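Side-chain contacts in DUF3120 domain-containing protein (Bordetella pertussis, PDB 6RGN), which is a type III secretion effector whose N-terminal domain, the part present here, targets membranes and probably binds the phosphoinositide PIP2: residues L54-N59 and D132-Q137; R79-D84 and E103-H108; V85-A90 and L96-D101; H108-Q113 and E126-I131. All coordinates share one frame; numbering follows the deposited sequence. Where two conformers were deposited one is given.

Interaction 1: residues L54-N59 and D132-Q137; sequences LLEPNN and DAYKQQ. With SO4 (sulfate ion), chain C.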
# COMPACT_ATOMS: atom_id res chain seq x y z
N LEU A 54 -2.56 -8.52 2.97
CA LEU A 54 -1.59 -7.55 2.44
C LEU A 54 -1.25 -6.46 3.46
O LEU A 54 -0.15 -5.84 3.28
CB LEU A 54 -2.10 -6.96 1.13
CG LEU A 54 -2.06 -7.89 -0.08
CD1 LEU A 54 -2.57 -7.17 -1.31
CD2 LEU A 54 -0.65 -8.43 -0.33
N LEU A 55 -2.07 -6.21 4.48
CA LEU A 55 -1.67 -5.23 5.50
C LEU A 55 -1.55 -5.87 6.87
O LEU A 55 -1.35 -5.10 7.84
CB LEU A 55 -2.67 -4.09 5.50
CG LEU A 55 -2.63 -3.20 4.25
CD1 LEU A 55 -3.83 -2.30 4.32
CD2 LEU A 55 -1.33 -2.44 4.22
N GLU A 56 -1.65 -7.18 6.97
CA GLU A 56 -1.23 -7.95 8.16
C GLU A 56 0.20 -7.53 8.48
O GLU A 56 0.99 -7.38 7.55
CB GLU A 56 -1.38 -9.45 7.93
CG GLU A 56 -2.72 -9.94 8.42
CD GLU A 56 -3.23 -11.27 7.88
OE1 GLU A 56 -2.41 -12.22 7.68
OE2 GLU A 56 -4.49 -11.35 7.68
N PRO A 57 0.53 -7.24 9.76
CA PRO A 57 1.76 -6.52 10.07
C PRO A 57 3.03 -7.19 9.59
O PRO A 57 3.84 -6.44 9.12
CB PRO A 57 1.72 -6.41 11.60
CG PRO A 57 0.26 -6.22 11.80
CD PRO A 57 -0.35 -7.33 10.95
N ASN A 58 3.11 -8.52 9.60
CA ASN A 58 4.30 -9.25 9.12
C ASN A 58 4.35 -9.41 7.59
O ASN A 58 5.36 -9.89 7.15
CB ASN A 58 4.39 -10.61 9.80
CG ASN A 58 4.77 -10.44 11.25
OD1 ASN A 58 5.23 -9.34 11.63
ND2 ASN A 58 4.54 -11.46 12.08
N ASN A 59 3.30 -9.11 6.85
CA ASN A 59 3.19 -9.44 5.40
C ASN A 59 4.09 -8.49 4.58
O ASN A 59 4.11 -7.30 4.87
CB ASN A 59 1.74 -9.31 4.93
CG ASN A 59 1.51 -10.01 3.62
OD1 ASN A 59 1.69 -9.44 2.55
ND2 ASN A 59 1.05 -11.25 3.71
N ASP A 132 -10.00 -1.00 2.05
CA ASP A 132 -11.46 -0.86 2.25
C ASP A 132 -11.92 -1.79 3.38
O ASP A 132 -12.78 -1.40 4.18
CB ASP A 132 -12.24 -1.20 0.98
CG ASP A 132 -12.20 -0.06 -0.03
OD1 ASP A 132 -11.97 1.08 0.41
OD2 ASP A 132 -12.40 -0.33 -1.25
N ALA A 133 -11.35 -3.00 3.44
CA ALA A 133 -11.74 -4.01 4.45
C ALA A 133 -11.30 -3.55 5.85
O ALA A 133 -12.03 -3.77 6.84
CB ALA A 133 -11.10 -5.35 4.10
N TYR A 134 -10.08 -3.05 5.97
CA TYR A 134 -9.60 -2.49 7.26
C TYR A 134 -10.35 -1.20 7.56
O TYR A 134 -10.68 -0.99 8.72
CB TYR A 134 -8.10 -2.19 7.27
CG TYR A 134 -7.31 -3.44 7.49
CD1 TYR A 134 -7.09 -3.94 8.76
CD2 TYR A 134 -6.70 -4.04 6.41
CE1 TYR A 134 -6.32 -5.08 8.94
CE2 TYR A 134 -6.00 -5.22 6.58
CZ TYR A 134 -5.77 -5.71 7.83
OH TYR A 134 -4.98 -6.82 7.92
N LYS A 135 -10.64 -0.36 6.56
CA LYS A 135 -11.56 0.77 6.86
C LYS A 135 -12.87 0.28 7.49
O LYS A 135 -13.24 0.88 8.47
CB LYS A 135 -11.87 1.66 5.67
CG LYS A 135 -10.71 2.55 5.24
CD LYS A 135 -11.04 3.38 4.01
CE LYS A 135 -9.87 4.21 3.51
NZ LYS A 135 -10.42 5.34 2.73
N GLN A 136 -13.56 -0.72 6.93
CA GLN A 136 -14.84 -1.26 7.47
C GLN A 136 -14.62 -1.71 8.91
O GLN A 136 -15.42 -1.36 9.79
CB GLN A 136 -15.33 -2.41 6.58
CG GLN A 136 -16.50 -3.18 7.17
CD GLN A 136 -16.86 -4.40 6.35
OE1 GLN A 136 -16.38 -4.54 5.23
NE2 GLN A 136 -17.75 -5.24 6.86
N GLN A 137 -13.59 -2.50 9.15
CA GLN A 137 -13.27 -3.06 10.49
C GLN A 137 -13.04 -1.93 11.50
O GLN A 137 -13.44 -2.10 12.68
CB GLN A 137 -12.01 -3.91 10.38
CG GLN A 137 -11.59 -4.57 11.67
CD GLN A 137 -10.69 -5.74 11.35
OE1 GLN A 137 -11.16 -6.87 11.13
NE2 GLN A 137 -9.38 -5.49 11.37
S SO4 C . -14.59 5.78 4.03
O1 SO4 C . -15.26 4.57 4.42
O2 SO4 C . -13.68 6.17 5.08
O3 SO4 C . -15.56 6.82 3.81
O4 SO4 C . -13.85 5.56 2.83
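Tyr-134 lays its ring beside Leu-55 and Glu-56, joining helix 124-140 to the loop that precedes helix 61-65 in this all-helical membrane-targeting domain. Tyr-134 contributes more than half of the buried surface. Its chi1 of -79° sets CG beside the backbone N and anti to the carbonyl carbon, and the side chain then reaches away from the helix to the loop. Leu-55 arrives at a slant: CB stands 3.7 Å from Tyr-134 CE2, and the branch CD1 comes to 4.0 Å from Tyr-134 CD2. A branched leucine suits this place, because its other neighbours include Val-85 and Phe-88 of helix 76-90, Leu-102 of helix 96-112, and Leu-127 and Ile-131 of helix 124-140.

The phenol end serves a different purpose. Its hydroxyl is hydrogen-bonded to the carbonyl of Met-52, so a tyrosine can bury its ring in the apolar layer and still satisfy its one polar atom. Glu-56 marks the exposed margin, with its carboxylate plane turned 78° from the ring. At that margin the aliphatic carbon CG of Glu-56 lies 3.9 Å from Tyr-134 OH.

Interaction 2: residues R79-D84 and E103-H108; sequences REVKHD and EVALNH. With NA (sodium ion), chain F.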
# COMPACT_ATOMS: atom_id res chain seq x y z
N ARG A 79 8.28 5.38 -2.85
CA ARG A 79 8.92 5.23 -1.51
C ARG A 79 7.94 5.67 -0.41
O ARG A 79 7.84 5.00 0.59
CB ARG A 79 10.17 6.08 -1.36
CG ARG A 79 11.36 5.56 -2.16
CD ARG A 79 12.55 6.44 -1.79
NE ARG A 79 13.07 6.91 -3.06
CZ ARG A 79 13.25 8.19 -3.41
NH1 ARG A 79 13.71 8.44 -4.63
NH2 ARG A 79 12.98 9.21 -2.59
N GLU A 80 7.14 6.71 -0.67
CA GLU A 80 6.11 7.15 0.32
C GLU A 80 5.02 6.09 0.44
O GLU A 80 4.53 5.86 1.55
CB GLU A 80 5.44 8.47 -0.04
CG GLU A 80 4.68 9.05 1.15
CD GLU A 80 5.63 9.43 2.27
OE1 GLU A 80 6.64 10.08 1.94
OE2 GLU A 80 5.40 9.04 3.46
N VAL A 81 4.60 5.47 -0.66
CA VAL A 81 3.63 4.36 -0.58
C VAL A 81 4.18 3.26 0.32
O VAL A 81 3.39 2.75 1.16
CB VAL A 81 3.26 3.79 -1.95
CG1 VAL A 81 2.56 2.47 -1.80
CG2 VAL A 81 2.44 4.81 -2.72
N LYS A 82 5.40 2.79 0.04
CA LYS A 82 5.96 1.65 0.81
C LYS A 82 6.06 2.03 2.28
O LYS A 82 5.64 1.21 3.16
CB LYS A 82 7.34 1.21 0.29
CG LYS A 82 7.33 0.82 -1.18
CD LYS A 82 8.64 0.21 -1.63
CE LYS A 82 9.79 1.17 -1.56
NZ LYS A 82 11.07 0.52 -1.96
N HIS A 83 6.50 3.25 2.54
CA HIS A 83 6.63 3.73 3.93
C HIS A 83 5.25 3.73 4.60
O HIS A 83 5.17 3.41 5.79
CB HIS A 83 7.30 5.10 3.97
CG HIS A 83 7.18 5.69 5.32
ND1 HIS A 83 8.09 5.45 6.31
CD2 HIS A 83 6.22 6.48 5.85
CE1 HIS A 83 7.72 6.09 7.41
NE2 HIS A 83 6.55 6.71 7.15
N ASP A 84 4.24 4.21 3.92
CA ASP A 84 2.87 4.24 4.49
C ASP A 84 2.31 2.83 4.76
O ASP A 84 1.54 2.68 5.74
CB ASP A 84 1.95 5.01 3.57
CG ASP A 84 2.22 6.52 3.57
OD1 ASP A 84 3.02 6.99 4.38
OD2 ASP A 84 1.56 7.21 2.74
N GLU A 103 -3.93 5.42 1.23
CA GLU A 103 -4.85 5.47 0.08
C GLU A 103 -4.54 6.70 -0.80
O GLU A 103 -4.43 6.52 -2.05
CB GLU A 103 -6.29 5.47 0.61
CG GLU A 103 -7.27 5.25 -0.51
CD GLU A 103 -7.63 6.47 -1.34
OE1 GLU A 103 -7.67 7.59 -0.76
OE2 GLU A 103 -8.02 6.26 -2.54
N VAL A 104 -4.32 7.86 -0.18
CA VAL A 104 -3.96 9.14 -0.87
C VAL A 104 -2.60 8.95 -1.59
O VAL A 104 -2.45 9.40 -2.75
CB VAL A 104 -4.03 10.29 0.16
CG1 VAL A 104 -3.45 11.57 -0.38
CG2 VAL A 104 -5.46 10.53 0.66
N ALA A 105 -1.66 8.28 -0.94
CA ALA A 105 -0.28 8.06 -1.43
C ALA A 105 -0.31 7.16 -2.66
O ALA A 105 0.37 7.49 -3.63
CB ALA A 105 0.55 7.43 -0.37
N LEU A 106 -1.20 6.15 -2.70
CA LEU A 106 -1.45 5.33 -3.92
C LEU A 106 -2.03 6.18 -5.05
O LEU A 106 -1.50 6.05 -6.21
CB LEU A 106 -2.36 4.14 -3.59
CG LEU A 106 -1.78 3.08 -2.67
CD1 LEU A 106 -2.89 2.17 -2.13
CD2 LEU A 106 -0.77 2.22 -3.42
N ASN A 107 -2.99 7.10 -4.78
CA ASN A 107 -3.51 8.01 -5.82
C ASN A 107 -2.38 8.91 -6.34
O ASN A 107 -2.26 9.08 -7.57
CB ASN A 107 -4.63 8.86 -5.28
CG ASN A 107 -5.81 8.02 -4.79
OD1 ASN A 107 -5.96 6.87 -5.22
ND2 ASN A 107 -6.69 8.61 -4.00
N HIS A 108 -1.57 9.49 -5.43
CA HIS A 108 -0.44 10.36 -5.84
C HIS A 108 0.52 9.58 -6.76
O HIS A 108 1.03 10.18 -7.72
CB HIS A 108 0.28 10.95 -4.65
CG HIS A 108 1.50 11.72 -5.07
ND1 HIS A 108 1.40 12.91 -5.78
CD2 HIS A 108 2.83 11.53 -4.84
CE1 HIS A 108 2.62 13.37 -6.06
NE2 HIS A 108 3.50 12.57 -5.48
NA NA F . -8.86 3.97 -3.96
O HOH W 1 -6.10 4.29 -3.72
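The carboxylate of Asp-84 presses one oxygen on the methyl group of Ala-105, with OD2 3.3 Å from CB; a second flat pair, Asn-107 and Glu-103, lies on the side of helix 96-112 turned away from helix 76-90. There Asn-107 ND2 donates to Glu-103 OE2 over 3.1 Å. The bond is bent at the hydrogen, and ND2 comes from above the carboxylate plane, 46° out of it. That oxygen also binds the sodium ion, at 2.8 Å, and a water molecule is a further ligand. The bend of Glu-103 at chi2 (-81°) turns its carboxylate along the helix toward Asn-107, one turn later, which can hold it.

Between the helices the packing is apolar and close. Val-81 divides its two methyls: CG2 sits 3.5 Å from the carbonyl O of Ala-105, while CG1 touches Leu-106 CD2 at 3.7 Å, the two side chains crossing at about a right angle. Alanine, with nothing beyond CB, allows the CA atoms of Val-81 and Ala-105 to come within 5.4 Å. Asp-84 is a buried acid with a methyl against it, and this setting might raise its pKa.

The two segments run antiparallel at 161°, their axes 8.9 Å apart. Beyond them, Leu-106 continues to Leu-127, Arg-128 and Ile-131 of helix 124-140, and Val-81 also meets Trp-109 on helix 96-112 and Phe-62 on helix 61-65, so the pair is built into a layer covered by two further helices.

Interaction 3: residues V85-A90 and L96-D101; sequences VRQFQA and LQQLRD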
# COMPACT_ATOMS: atom_id res chain seq x y z
N VAL A 85 2.54 1.86 3.88
CA VAL A 85 2.19 0.44 4.14
C VAL A 85 2.82 0.03 5.49
O VAL A 85 2.08 -0.45 6.38
CB VAL A 85 2.64 -0.52 3.02
CG1 VAL A 85 2.39 -1.95 3.48
CG2 VAL A 85 1.88 -0.23 1.75
N ARG A 86 4.11 0.26 5.65
CA ARG A 86 4.85 -0.17 6.88
C ARG A 86 4.36 0.59 8.13
O ARG A 86 4.35 0.02 9.26
CB ARG A 86 6.35 0.11 6.78
CG ARG A 86 7.10 -0.51 5.61
CD ARG A 86 6.61 -1.87 5.28
NE ARG A 86 7.62 -2.78 4.73
CZ ARG A 86 7.33 -4.06 4.46
NH1 ARG A 86 8.31 -4.84 3.97
NH2 ARG A 86 6.03 -4.49 4.60
N GLN A 87 4.04 1.87 7.98
CA GLN A 87 3.58 2.68 9.13
C GLN A 87 2.22 2.10 9.56
O GLN A 87 1.99 1.99 10.77
CB GLN A 87 3.55 4.18 8.78
CG GLN A 87 3.54 5.07 10.01
CD GLN A 87 4.86 5.05 10.72
OE1 GLN A 87 5.89 5.33 10.11
NE2 GLN A 87 4.86 4.72 12.00
N PHE A 88 1.30 1.84 8.64
CA PHE A 88 -0.01 1.27 9.02
C PHE A 88 0.20 -0.05 9.77
O PHE A 88 -0.34 -0.19 10.86
CB PHE A 88 -0.95 1.22 7.83
CG PHE A 88 -2.29 0.66 8.20
CD1 PHE A 88 -3.16 1.34 9.04
CD2 PHE A 88 -2.65 -0.57 7.74
CE1 PHE A 88 -4.38 0.80 9.37
CE2 PHE A 88 -3.85 -1.13 8.10
CZ PHE A 88 -4.72 -0.45 8.94
N GLN A 89 1.04 -0.93 9.24
CA GLN A 89 1.40 -2.25 9.83
C GLN A 89 1.98 -2.08 11.22
O GLN A 89 1.65 -2.89 12.11
CB GLN A 89 2.46 -2.95 8.96
CG GLN A 89 1.82 -3.55 7.73
CD GLN A 89 2.80 -4.19 6.78
OE1 GLN A 89 3.92 -3.68 6.58
NE2 GLN A 89 2.43 -5.37 6.29
N ALA A 90 2.83 -1.06 11.41
CA ALA A 90 3.62 -0.88 12.64
C ALA A 90 2.71 -0.89 13.88
O ALA A 90 3.06 -1.55 14.84
CB ALA A 90 4.42 0.39 12.54
N LEU A 96 -6.90 4.65 11.39
CA LEU A 96 -7.68 5.08 10.16
C LEU A 96 -6.97 6.28 9.52
O LEU A 96 -6.88 6.31 8.26
CB LEU A 96 -9.16 5.40 10.50
CG LEU A 96 -10.04 5.87 9.34
CD1 LEU A 96 -9.93 4.93 8.14
CD2 LEU A 96 -11.51 6.04 9.75
N GLN A 97 -6.32 7.14 10.30
CA GLN A 97 -5.61 8.31 9.71
C GLN A 97 -4.45 7.81 8.84
O GLN A 97 -4.29 8.25 7.71
CB GLN A 97 -5.09 9.28 10.76
CG GLN A 97 -4.75 10.65 10.18
CD GLN A 97 -5.96 11.53 9.93
OE1 GLN A 97 -6.81 11.25 9.08
NE2 GLN A 97 -6.05 12.65 10.62
N GLN A 98 -3.67 6.86 9.35
CA GLN A 98 -2.55 6.27 8.56
C GLN A 98 -3.10 5.54 7.32
O GLN A 98 -2.45 5.51 6.24
CB GLN A 98 -1.77 5.43 9.57
CG GLN A 98 -0.29 5.34 9.29
CD GLN A 98 0.45 6.65 9.18
OE1 GLN A 98 0.60 7.37 10.15
NE2 GLN A 98 0.94 6.96 7.98
N LEU A 99 -4.25 4.88 7.44
CA LEU A 99 -4.80 4.06 6.34
C LEU A 99 -5.22 5.01 5.22
O LEU A 99 -4.96 4.69 4.03
CB LEU A 99 -6.00 3.28 6.89
CG LEU A 99 -6.60 2.24 5.95
CD1 LEU A 99 -5.57 1.39 5.26
CD2 LEU A 99 -7.59 1.36 6.68
N ARG A 100 -5.88 6.11 5.60
CA ARG A 100 -6.22 7.22 4.68
C ARG A 100 -4.96 7.72 3.96
O ARG A 100 -5.00 7.83 2.72
CB ARG A 100 -6.96 8.32 5.43
CG ARG A 100 -8.41 7.93 5.70
CD ARG A 100 -9.28 8.99 6.34
NE ARG A 100 -10.66 8.52 6.51
CZ ARG A 100 -11.55 9.19 7.21
NH1 ARG A 100 -11.24 10.40 7.66
NH2 ARG A 100 -12.79 8.75 7.33
N ASP A 101 -3.88 7.92 4.68
CA ASP A 101 -2.64 8.46 4.08
C ASP A 101 -2.16 7.49 3.01
O ASP A 101 -1.64 7.98 1.96
CB ASP A 101 -1.51 8.63 5.08
CG ASP A 101 -1.78 9.59 6.20
OD1 ASP A 101 -2.64 10.48 6.03
OD2 ASP A 101 -1.08 9.47 7.29
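Phe-88 and Gln-98 mark the closest backbone approach, with CA atoms 5.6 Å apart, where segments 85-90 and 96-101 run antiparallel at 164° with axes separated by 9.0 Å. Phe-88 carries the apolar half of the contact. With CG anti to the backbone N, its side chain runs across the helix axes rather than along them, and the ring presents one face to Leu-99. The methyl CD1 of Leu-99 stands over the middle of that face, 4.1 Å from the ring centroid and only 7° off the normal, a CH-pi contact. Leu-99 CB adds a second touch at 3.9 Å from Phe-88 CE1, while Gln-98 CB borders the ring at its edge. A flat aromatic surface paired with a branched aliphatic chain fills such a cleft efficiently.

Toward the solvent side the glutamines take over. Gln-87 and Gln-98 pack through carbon, Gln-87 CG lying 3.6 Å from Gln-98 CD, and their amide planes are turned 60° apart. The bend of Gln-98 at chi2 brings its amide against CB and CG of Gln-87, whose own amide turns away. Glutamine fits this margin because its methylenes can pack while its amide remains polar.

Further round the helix, Arg-86 NH2 donates to Gln-89 OE1 over 3.0 Å, in the carbonyl plane and on a lone pair; Arg-86 also forms a salt bridge with Asp-60. Leu-99 continues to Tyr-134 and Lys-135 of helix 124-140. Two sequence-adjacent antiparallel helices joined by the short connection 91-95 constitute a helical hairpin, and this contact closes it near its turn.

Interaction 4: residues H108-Q113 and E126-I131; sequences HWEASQ and ELRTAI. With SO4 (sulfate ion), chain D.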
# COMPACT_ATOMS: atom_id res chain seq x y z
N HIS A 108 -1.57 9.49 -5.43
CA HIS A 108 -0.44 10.36 -5.84
C HIS A 108 0.52 9.58 -6.76
O HIS A 108 1.03 10.18 -7.72
CB HIS A 108 0.28 10.95 -4.65
CG HIS A 108 1.50 11.72 -5.07
ND1 HIS A 108 1.40 12.91 -5.78
CD2 HIS A 108 2.83 11.53 -4.84
CE1 HIS A 108 2.62 13.37 -6.06
NE2 HIS A 108 3.50 12.57 -5.48
N TRP A 109 0.83 8.34 -6.41
CA TRP A 109 1.76 7.50 -7.21
C TRP A 109 1.15 7.27 -8.61
O TRP A 109 1.88 7.41 -9.61
CB TRP A 109 2.06 6.21 -6.46
CG TRP A 109 3.02 5.29 -7.16
CD1 TRP A 109 4.05 5.64 -7.98
CD2 TRP A 109 2.92 3.86 -7.22
NE1 TRP A 109 4.64 4.53 -8.51
CE2 TRP A 109 3.95 3.42 -8.08
CE3 TRP A 109 2.08 2.92 -6.60
CZ2 TRP A 109 4.17 2.07 -8.31
CZ3 TRP A 109 2.31 1.60 -6.84
CH2 TRP A 109 3.34 1.17 -7.68
N GLU A 110 -0.13 6.87 -8.66
CA GLU A 110 -0.84 6.62 -9.93
C GLU A 110 -0.89 7.88 -10.77
O GLU A 110 -0.70 7.74 -11.97
CB GLU A 110 -2.22 6.04 -9.69
CG GLU A 110 -2.94 5.55 -10.96
CD GLU A 110 -4.28 4.90 -10.59
OE1 GLU A 110 -4.64 4.93 -9.37
OE2 GLU A 110 -4.94 4.32 -11.49
N ALA A 111 -1.15 9.04 -10.18
CA ALA A 111 -1.21 10.31 -10.92
C ALA A 111 0.17 10.69 -11.44
O ALA A 111 0.21 11.27 -12.52
CB ALA A 111 -1.75 11.40 -10.04
N SER A 112 1.25 10.55 -10.65
CA SER A 112 2.51 11.33 -10.90
C SER A 112 3.59 10.48 -11.58
O SER A 112 4.61 11.04 -12.09
CB SER A 112 3.05 11.92 -9.59
OG SER A 112 3.35 10.83 -8.71
N GLN A 113 3.44 9.16 -11.57
CA GLN A 113 4.47 8.22 -12.10
C GLN A 113 3.75 7.18 -12.95
O GLN A 113 3.71 5.98 -12.63
CB GLN A 113 5.24 7.57 -10.94
CG GLN A 113 6.00 8.57 -10.04
CD GLN A 113 7.14 9.34 -10.66
OE1 GLN A 113 7.48 10.41 -10.17
NE2 GLN A 113 7.70 8.88 -11.75
N GLU A 126 -5.63 -5.12 -5.31
CA GLU A 126 -5.76 -5.97 -4.11
C GLU A 126 -5.43 -5.17 -2.86
O GLU A 126 -6.15 -5.33 -1.89
CB GLU A 126 -4.96 -7.26 -4.24
CG GLU A 126 -5.29 -8.21 -3.12
CD GLU A 126 -4.72 -9.63 -3.21
OE1 GLU A 126 -3.75 -9.82 -3.98
OE2 GLU A 126 -5.22 -10.53 -2.49
N LEU A 127 -4.38 -4.37 -2.84
CA LEU A 127 -4.07 -3.52 -1.67
C LEU A 127 -5.23 -2.55 -1.41
O LEU A 127 -5.63 -2.37 -0.23
CB LEU A 127 -2.78 -2.76 -1.91
CG LEU A 127 -2.39 -1.86 -0.76
CD1 LEU A 127 -2.18 -2.69 0.51
CD2 LEU A 127 -1.17 -1.05 -1.08
N ARG A 128 -5.79 -1.95 -2.46
CA ARG A 128 -6.95 -1.01 -2.28
C ARG A 128 -8.18 -1.76 -1.73
O ARG A 128 -8.95 -1.19 -0.87
CB ARG A 128 -7.20 -0.34 -3.63
CG ARG A 128 -6.15 0.71 -3.94
CD ARG A 128 -6.39 1.34 -5.27
NE ARG A 128 -5.71 2.65 -5.38
CZ ARG A 128 -5.25 3.18 -6.52
NH1 ARG A 128 -5.44 2.48 -7.64
NH2 ARG A 128 -4.71 4.42 -6.55
N THR A 129 -8.35 -3.01 -2.11
CA THR A 129 -9.43 -3.86 -1.60
C THR A 129 -9.11 -4.09 -0.11
O THR A 129 -10.02 -4.03 0.71
CB THR A 129 -9.60 -5.13 -2.46
OG1 THR A 129 -10.02 -4.82 -3.79
CG2 THR A 129 -10.55 -6.13 -1.82
N ALA A 130 -7.82 -4.28 0.27
CA ALA A 130 -7.46 -4.55 1.69
C ALA A 130 -7.73 -3.32 2.54
O ALA A 130 -8.29 -3.48 3.69
CB ALA A 130 -6.05 -5.02 1.89
N ILE A 131 -7.28 -2.16 2.06
CA ILE A 131 -7.59 -0.83 2.65
C ILE A 131 -9.09 -0.72 2.99
O ILE A 131 -9.41 -0.35 4.12
CB ILE A 131 -7.10 0.28 1.71
CG1 ILE A 131 -5.57 0.29 1.60
CG2 ILE A 131 -7.63 1.64 2.14
CD1 ILE A 131 -5.05 1.28 0.61
S SO4 D . 6.73 8.04 -15.22
O1 SO4 D . 8.11 8.06 -15.66
O2 SO4 D . 6.67 7.00 -14.19
O3 SO4 D . 6.42 9.31 -14.65
O4 SO4 D . 5.89 7.80 -16.28
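An interhelical salt bridge between Glu-110 and Arg-128 links the C-terminal part of helix 96-112 to helix 124-140 at the surface of the domain. The backbones are far apart here, with the nearest CA atoms 12.4 Å from each other, and two long side chains span the distance. Glu-110 stands extended, CG anti to the backbone N (chi1 -172°), and Arg-128 is extended from CG to NE. The guanidinium meets the acid end-on, with both terminal nitrogens directed at a single oxygen: NH2 lies 2.9 Å and NH1 3.1 Å from Glu-110 OE1. That oxygen is near the guanidinium plane. The two flat groups are turned 36° apart; NH2 approaches nearly along the C-O axis, NH1 from above the carboxylate plane. Arg-128 also makes a weak hydrogen bond to Asn-107 OD1, and its side chain packs on Leu-106.

The helix end beside the bridge has its own polar network. Ser-112 OG donates to His-108 O at 2.6 Å, and Ser-112 N reaches the same carbonyl from the opposite face of its plane. Gln-113, at the N-cap position of helix 114-120, donates from NE2 to sulfate O2 at 3.2 Å; the sulfate, probably from the crystallisation liquor, also takes bonds from the backbone N of Arg-115 and Glu-116, as anions commonly do at helix starts.

Gripping one carboxylate oxygen with two N-H groups concentrates the ionic attraction on OE1, and probably favours the ionised form of Glu-110. Arginine and glutamate suit a partly exposed place, where charge can tie helices together with little buried surface.

Overall arrangement
Interactions 2 and 3 hold the same two helices, 76-90 and 96-112: interaction 3 lies next to the connection, and interaction 2 further along, where all its touching residues are buried. Interactions 1 and 4 both use helix 124-140, the first setting a loop against it through a buried leucine and the second a salt bridge at the surface. Their chemistry follows their place: methyls and a small alanine in interaction 2, an aromatic face with glutamines at its margin in interaction 3, a ring against a leucine in interaction 1, paired charges in interaction 4. Gln-89 NE2 bonds Asn-59 O, tying interaction 3 to interaction 1, and Leu-106 links interaction 2 with Leu-127 and Ile-131 of interaction 4.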